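Local coordinates for signal transduction protein TRAP (PDB 4AE5), which probably acts as a phosphorylation-dependent regulator of staphylococcal virulence, promoting agr activation, RNAIII synthesis, toxin expression and biofilm formation, at residues A[26-40]-A[55-68]. Numbering follows the deposited sequence.
Sequences LFQFSASDTSVIFEE and VIKEIGEFSEHHFY
Phe62 meets Phe27 first through its CB, which stands 3.6 Å from the Phe27 ring centroid, a CH-pi contact over the centre of the face. With CG anti to the carbonyl carbon (chi1 -65°), the Phe62 ring swings past Phe27, its CD2 4.0 Å from Phe27 CE2, in an offset edge-to-face pair. From CG outward the ring lies face-on to the edge of Phe38: the planes stand 70° apart, and CG, both CD and both CE atoms surround Phe38 CE1, which sits over the ring centre. Phe62 CE2 also reaches Glu40 OE1 at 3.5 Å, and the tip, Phe62 CZ, lies 3.8 Å from both Phe38 CE1 and Glu40 OE2. The Glu40 carboxylate is salt-bridged to Arg104, which makes a cation-pi contact with Phe62. The chain forms a closed antiparallel barrel, and here the loop joining strands 51-59 and 67-73 packs Phe62 onto the hairpin of strands 27-30 and 35-41. At the start of strand 67-73, Tyr68 turns its edge toward the Phe29 face in an offset edge-to-face pair, centroids 5.1 Å apart. Glu64 ties the loop to the hairpin backbone: Gln28 N donates to the anti lone pair of Glu64 OE2 (2.8 Å, 167°), while Lys18 pairs with OE1. One water donates to both Gln28 O and Glu64 O.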
loop_
_atom_site.group_PDB
_atom_site.type_symbol
_atom_site.label_atom_id
_atom_site.label_comp_id
_atom_site.label_asym_id
_atom_site.label_seq_id
_atom_site.Cartn_x
_atom_site.Cartn_y
_atom_site.Cartn_z
ATOM N N LEU A 26 -9.104 -11.836 0.671
ATOM C CA LEU A 26 -8.117 -11.429 -0.316
ATOM C C LEU A 26 -8.719 -10.318 -1.181
ATOM O O LEU A 26 -9.897 -10.367 -1.514
ATOM C CB LEU A 26 -7.692 -12.653 -1.151
ATOM C CG LEU A 26 -6.842 -13.749 -0.501
ATOM C CD1 LEU A 26 -7.098 -15.100 -1.132
ATOM C CD2 LEU A 26 -5.351 -13.458 -0.683
ATOM N N PHE A 27 -7.908 -9.300 -1.486
ATOM C CA PHE A 27 -8.357 -8.124 -2.298
ATOM C C PHE A 27 -7.532 -8.107 -3.607
ATOM O O PHE A 27 -6.292 -8.006 -3.603
ATOM C CB PHE A 27 -8.182 -6.848 -1.464
ATOM C CG PHE A 27 -9.046 -6.855 -0.200
ATOM C CD1 PHE A 27 -10.391 -6.498 -0.271
ATOM C CD2 PHE A 27 -8.535 -7.293 1.007
ATOM C CE1 PHE A 27 -11.213 -6.506 0.874
ATOM C CE2 PHE A 27 -9.353 -7.324 2.169
ATOM C CZ PHE A 27 -10.681 -6.921 2.097
ATOM N N GLN A 28 -8.208 -8.239 -4.717
ATOM C CA GLN A 28 -7.486 -8.350 -6.010
ATOM C C GLN A 28 -7.765 -7.117 -6.873
ATOM O O GLN A 28 -8.920 -6.612 -6.870
ATOM C CB GLN A 28 -7.972 -9.615 -6.778
ATOM C CG GLN A 28 -7.227 -9.723 -8.110
ATOM C CD GLN A 28 -7.559 -10.966 -8.931
ATOM O OE1 GLN A 28 -8.579 -11.643 -8.702
ATOM N NE2 GLN A 28 -6.723 -11.203 -9.961
ATOM N N PHE A 29 -6.723 -6.578 -7.545
ATOM C CA PHE A 29 -6.870 -5.394 -8.383
ATOM C C PHE A 29 -6.043 -5.450 -9.640
ATOM O O PHE A 29 -5.108 -6.239 -9.721
ATOM C CB PHE A 29 -6.408 -4.119 -7.644
ATOM C CG PHE A 29 -7.083 -3.937 -6.318
ATOM C CD1 PHE A 29 -6.601 -4.607 -5.178
ATOM C CD2 PHE A 29 -8.167 -3.102 -6.200
ATOM C CE1 PHE A 29 -7.246 -4.488 -3.946
ATOM C CE2 PHE A 29 -8.801 -2.941 -4.951
ATOM C CZ PHE A 29 -8.360 -3.667 -3.832
ATOM N N SER A 30 -6.412 -4.575 -10.598
ATOM C CA SER A 30 -5.711 -4.445 -11.899
ATOM C C SER A 30 -4.752 -3.250 -11.867
ATOM O O SER A 30 -5.179 -2.132 -11.494
ATOM C CB SER A 30 -6.716 -4.336 -13.064
ATOM O OG SER A 30 -5.965 -4.442 -14.272
ATOM N N ALA A 31 -3.464 -3.501 -12.141
ATOM C CA ALA A 31 -2.441 -2.437 -12.217
ATOM C C ALA A 31 -2.099 -2.365 -13.688
ATOM O O ALA A 31 -2.534 -3.227 -14.467
ATOM C CB ALA A 31 -1.176 -2.751 -11.345
ATOM N N SER A 32 -1.337 -1.361 -14.102
ATOM C CA SER A 32 -1.106 -1.197 -15.549
ATOM C C SER A 32 -0.102 -2.184 -16.040
ATOM O O SER A 32 -0.049 -2.487 -17.252
ATOM C CB SER A 32 -0.631 0.236 -15.863
ATOM O OG SER A 32 0.541 0.521 -15.138
ATOM N N ASP A 33 0.675 -2.751 -15.118
ATOM C CA ASP A 33 1.763 -3.686 -15.487
ATOM C C ASP A 33 1.600 -5.127 -15.015
ATOM O O ASP A 33 2.414 -5.971 -15.370
ATOM C CB ASP A 33 3.145 -3.163 -14.980
ATOM C CG ASP A 33 3.236 -3.097 -13.420
ATOM O OD1 ASP A 33 2.351 -2.553 -12.752
ATOM O OD2 ASP A 33 4.249 -3.536 -12.870
ATOM N N THR A 34 0.545 -5.409 -14.252
ATOM C CA THR A 34 0.331 -6.728 -13.674
ATOM C C THR A 34 -1.000 -6.764 -12.913
ATOM O O THR A 34 -1.503 -5.721 -12.494
ATOM C CB THR A 34 1.493 -7.024 -12.654
ATOM O OG1 THR A 34 1.305 -8.321 -12.066
ATOM C CG2 THR A 34 1.571 -5.977 -11.537
ATOM N N SER A 35 -1.547 -7.938 -12.653
ATOM C CA SER A 35 -2.603 -8.027 -11.626
ATOM C C SER A 35 -1.955 -8.113 -10.220
ATOM O O SER A 35 -0.838 -8.604 -10.096
ATOM C CB SER A 35 -3.479 -9.262 -11.905
ATOM O OG SER A 35 -4.525 -9.303 -10.932
ATOM N N VAL A 36 -2.667 -7.710 -9.166
ATOM C CA VAL A 36 -2.109 -7.676 -7.824
ATOM C C VAL A 36 -3.158 -8.286 -6.843
ATOM O O VAL A 36 -4.366 -7.998 -6.951
ATOM C CB VAL A 36 -1.861 -6.166 -7.430
ATOM C CG1 VAL A 36 -1.388 -6.047 -5.995
ATOM C CG2 VAL A 36 -0.847 -5.525 -8.346
ATOM N N ILE A 37 -2.710 -9.099 -5.876
ATOM C CA ILE A 37 -3.601 -9.536 -4.810
ATOM C C ILE A 37 -2.922 -9.378 -3.405
ATOM O O ILE A 37 -1.679 -9.577 -3.274
ATOM C CB ILE A 37 -4.137 -10.966 -5.096
ATOM C CG1 ILE A 37 -5.402 -11.284 -4.258
ATOM C CG2 ILE A 37 -3.058 -12.005 -4.803
ATOM C CD1 ILE A 37 -6.129 -12.519 -4.756
ATOM N N PHE A 38 -3.722 -9.046 -2.377
ATOM C CA PHE A 38 -3.151 -8.973 -0.977
ATOM C C PHE A 38 -4.150 -9.403 0.103
ATOM O O PHE A 38 -5.378 -9.393 -0.147
ATOM C CB PHE A 38 -2.537 -7.589 -0.670
ATOM C CG PHE A 38 -3.514 -6.422 -0.732
ATOM C CD1 PHE A 38 -4.316 -6.092 0.372
ATOM C CD2 PHE A 38 -3.622 -5.618 -1.887
ATOM C CE1 PHE A 38 -5.248 -5.020 0.308
ATOM C CE2 PHE A 38 -4.523 -4.549 -1.950
ATOM C CZ PHE A 38 -5.340 -4.240 -0.873
ATOM N N GLU A 39 -3.616 -9.769 1.274
ATOM C CA GLU A 39 -4.415 -10.017 2.449
ATOM C C GLU A 39 -3.643 -9.491 3.604
ATOM O O GLU A 39 -2.436 -9.493 3.586
ATOM C CB GLU A 39 -4.758 -11.526 2.670
ATOM C CG GLU A 39 -3.558 -12.445 2.755
ATOM C CD GLU A 39 -3.948 -13.892 3.089
ATOM O OE1 GLU A 39 -5.047 -14.149 3.591
ATOM O OE2 GLU A 39 -3.180 -14.780 2.805
ATOM N N GLU A 40 -4.353 -9.078 4.631
ATOM C CA GLU A 40 -3.744 -8.569 5.841
ATOM C C GLU A 40 -4.207 -9.460 6.994
ATOM O O GLU A 40 -5.425 -9.576 7.250
ATOM C CB GLU A 40 -4.306 -7.165 6.044
ATOM C CG GLU A 40 -3.858 -6.431 7.294
ATOM C CD GLU A 40 -4.269 -4.951 7.144
ATOM O OE1 GLU A 40 -5.458 -4.564 7.310
ATOM O OE2 GLU A 40 -3.413 -4.209 6.747
ATOM N N VAL A 55 2.518 -4.280 9.384
ATOM C CA VAL A 55 1.644 -3.092 9.423
ATOM C C VAL A 55 2.043 -2.177 10.610
ATOM O O VAL A 55 1.842 -2.535 11.815
ATOM C CB VAL A 55 0.176 -3.490 9.537
ATOM C CG1 VAL A 55 -0.672 -2.213 9.608
ATOM C CG2 VAL A 55 -0.207 -4.330 8.326
ATOM N N ILE A 56 2.668 -1.047 10.287
ATOM C CA ILE A 56 3.188 -0.076 11.301
ATOM C C ILE A 56 2.065 0.853 11.775
ATOM O O ILE A 56 1.935 1.169 12.996
ATOM C CB ILE A 56 4.310 0.810 10.679
ATOM C CG1 ILE A 56 5.450 -0.043 10.117
ATOM C CG2 ILE A 56 4.887 1.806 11.689
ATOM C CD1 ILE A 56 5.810 -1.134 11.136
ATOM N N LYS A 57 1.261 1.323 10.799
ATOM C CA LYS A 57 0.102 2.150 11.093
ATOM C C LYS A 57 -0.984 1.891 10.055
ATOM O O LYS A 57 -0.663 1.614 8.891
ATOM C CB LYS A 57 0.471 3.654 11.067
ATOM C CG LYS A 57 -0.694 4.490 11.625
ATOM C CD LYS A 57 -0.659 5.979 11.416
ATOM C CE LYS A 57 0.606 6.625 11.913
ATOM N NZ LYS A 57 0.222 8.065 12.092
ATOM N N GLU A 58 -2.248 2.041 10.485
ATOM C CA GLU A 58 -3.416 1.822 9.641
ATOM C C GLU A 58 -4.581 2.765 10.043
ATOM O O GLU A 58 -4.727 3.172 11.241
ATOM C CB GLU A 58 -3.867 0.356 9.746
ATOM C CG GLU A 58 -4.128 -0.100 11.194
ATOM C CD GLU A 58 -4.556 -1.573 11.267
ATOM O OE1 GLU A 58 -5.654 -1.914 10.776
ATOM O OE2 GLU A 58 -3.791 -2.413 11.801
ATOM N N ILE A 59 -5.377 3.126 9.036
ATOM C CA ILE A 59 -6.646 3.801 9.215
ATOM C C ILE A 59 -7.596 3.133 8.217
ATOM O O ILE A 59 -7.248 2.971 7.026
ATOM C CB ILE A 59 -6.509 5.308 8.847
ATOM C CG1 ILE A 59 -5.449 6.011 9.707
ATOM C CG2 ILE A 59 -7.870 5.969 8.700
ATOM C CD1 ILE A 59 -4.976 7.338 9.146
ATOM N N GLY A 60 -8.797 2.775 8.640
ATOM C CA GLY A 60 -9.824 2.327 7.659
ATOM C C GLY A 60 -9.708 0.868 7.173
ATOM O O GLY A 60 -8.681 0.180 7.388
ATOM N N GLU A 61 -10.742 0.392 6.515
ATOM C CA GLU A 61 -10.771 -0.994 6.040
ATOM C C GLU A 61 -10.550 -1.075 4.545
ATOM O O GLU A 61 -10.908 -0.150 3.809
ATOM C CB GLU A 61 -12.104 -1.665 6.398
ATOM C CG GLU A 61 -12.439 -1.527 7.875
ATOM C CD GLU A 61 -11.815 -2.632 8.707
ATOM O OE1 GLU A 61 -12.255 -3.801 8.555
ATOM O OE2 GLU A 61 -10.906 -2.336 9.520
ATOM N N PHE A 62 -10.030 -2.207 4.080
ATOM C CA PHE A 62 -9.929 -2.425 2.628
ATOM C C PHE A 62 -11.277 -2.720 1.979
ATOM O O PHE A 62 -12.174 -3.255 2.623
ATOM C CB PHE A 62 -9.004 -3.639 2.350
ATOM C CG PHE A 62 -7.608 -3.438 2.748
ATOM C CD1 PHE A 62 -6.947 -2.274 2.390
ATOM C CD2 PHE A 62 -6.926 -4.427 3.479
ATOM C CE1 PHE A 62 -5.626 -2.047 2.755
ATOM C CE2 PHE A 62 -5.614 -4.192 3.856
ATOM C CZ PHE A 62 -4.946 -3.021 3.473
ATOM N N SER A 63 -11.429 -2.409 0.694
ATOM C CA SER A 63 -12.584 -2.807 -0.050
ATOM C C SER A 63 -12.185 -3.118 -1.514
ATOM O O SER A 63 -11.392 -2.369 -2.136
ATOM C CB SER A 63 -13.600 -1.666 -0.084
ATOM O OG SER A 63 -14.599 -1.877 -1.028
ATOM N N GLU A 64 -12.717 -4.198 -2.081
ATOM C CA GLU A 64 -12.489 -4.431 -3.491
ATOM C C GLU A 64 -12.988 -3.365 -4.481
ATOM O O GLU A 64 -12.619 -3.408 -5.659
ATOM C CB GLU A 64 -12.958 -5.840 -3.902
ATOM C CG GLU A 64 -11.926 -6.879 -3.468
ATOM C CD GLU A 64 -12.022 -8.227 -4.161
ATOM O OE1 GLU A 64 -13.136 -8.833 -4.101
ATOM O OE2 GLU A 64 -10.969 -8.713 -4.667
ATOM N N HIS A 65 -13.808 -2.404 -4.040
ATOM C CA HIS A 65 -14.338 -1.365 -4.945
ATOM C C HIS A 65 -13.599 -0.045 -4.854
ATOM O O HIS A 65 -13.992 0.920 -5.486
ATOM C CB HIS A 65 -15.836 -1.088 -4.665
ATOM C CG HIS A 65 -16.691 -2.339 -4.623
ATOM N ND1 HIS A 65 -16.657 -3.276 -5.595
ATOM C CD2 HIS A 65 -17.605 -2.794 -3.669
ATOM C CE1 HIS A 65 -17.504 -4.280 -5.283
ATOM N NE2 HIS A 65 -18.094 -3.982 -4.111
ATOM N N HIS A 66 -12.585 0.021 -3.993
ATOM C CA HIS A 66 -11.756 1.248 -3.872
ATOM C C HIS A 66 -10.577 1.331 -4.852
ATOM O O HIS A 66 -10.051 0.279 -5.342
ATOM C CB HIS A 66 -11.232 1.425 -2.439
ATOM C CG HIS A 66 -12.317 1.647 -1.353
ATOM N ND1 HIS A 66 -13.643 1.829 -1.630
ATOM C CD2 HIS A 66 -12.206 1.643 0.023
ATOM C CE1 HIS A 66 -14.328 2.027 -0.459
ATOM N NE2 HIS A 66 -13.435 1.900 0.547
ATOM N N PHE A 67 -10.085 2.540 -5.102
ATOM C CA PHE A 67 -8.825 2.742 -5.867
ATOM C C PHE A 67 -7.712 2.787 -4.822
ATOM O O PHE A 67 -7.885 3.351 -3.748
ATOM C CB PHE A 67 -8.864 4.098 -6.549
ATOM C CG PHE A 67 -7.549 4.547 -7.126
ATOM C CD1 PHE A 67 -7.239 4.199 -8.453
ATOM C CD2 PHE A 67 -6.636 5.335 -6.380
ATOM C CE1 PHE A 67 -6.033 4.607 -9.011
ATOM C CE2 PHE A 67 -5.409 5.716 -6.934
ATOM C CZ PHE A 67 -5.117 5.351 -8.250
ATOM N N TYR A 68 -6.589 2.170 -5.114
ATOM C CA TYR A 68 -5.418 2.275 -4.226
ATOM C C TYR A 68 -4.211 2.797 -4.990
ATOM O O TYR A 68 -4.026 2.436 -6.176
ATOM C CB TYR A 68 -5.078 0.908 -3.629
ATOM C CG TYR A 68 -6.144 0.442 -2.687
ATOM C CD1 TYR A 68 -7.261 -0.288 -3.142
ATOM C CD2 TYR A 68 -6.061 0.749 -1.347
ATOM C CE1 TYR A 68 -8.299 -0.652 -2.281
ATOM C CE2 TYR A 68 -7.053 0.379 -0.459
ATOM C CZ TYR A 68 -8.179 -0.376 -0.941
ATOM O OH TYR A 68 -9.188 -0.686 -0.040
HETATM O O HOH W 1 -11.257 -5.187 -7.136
#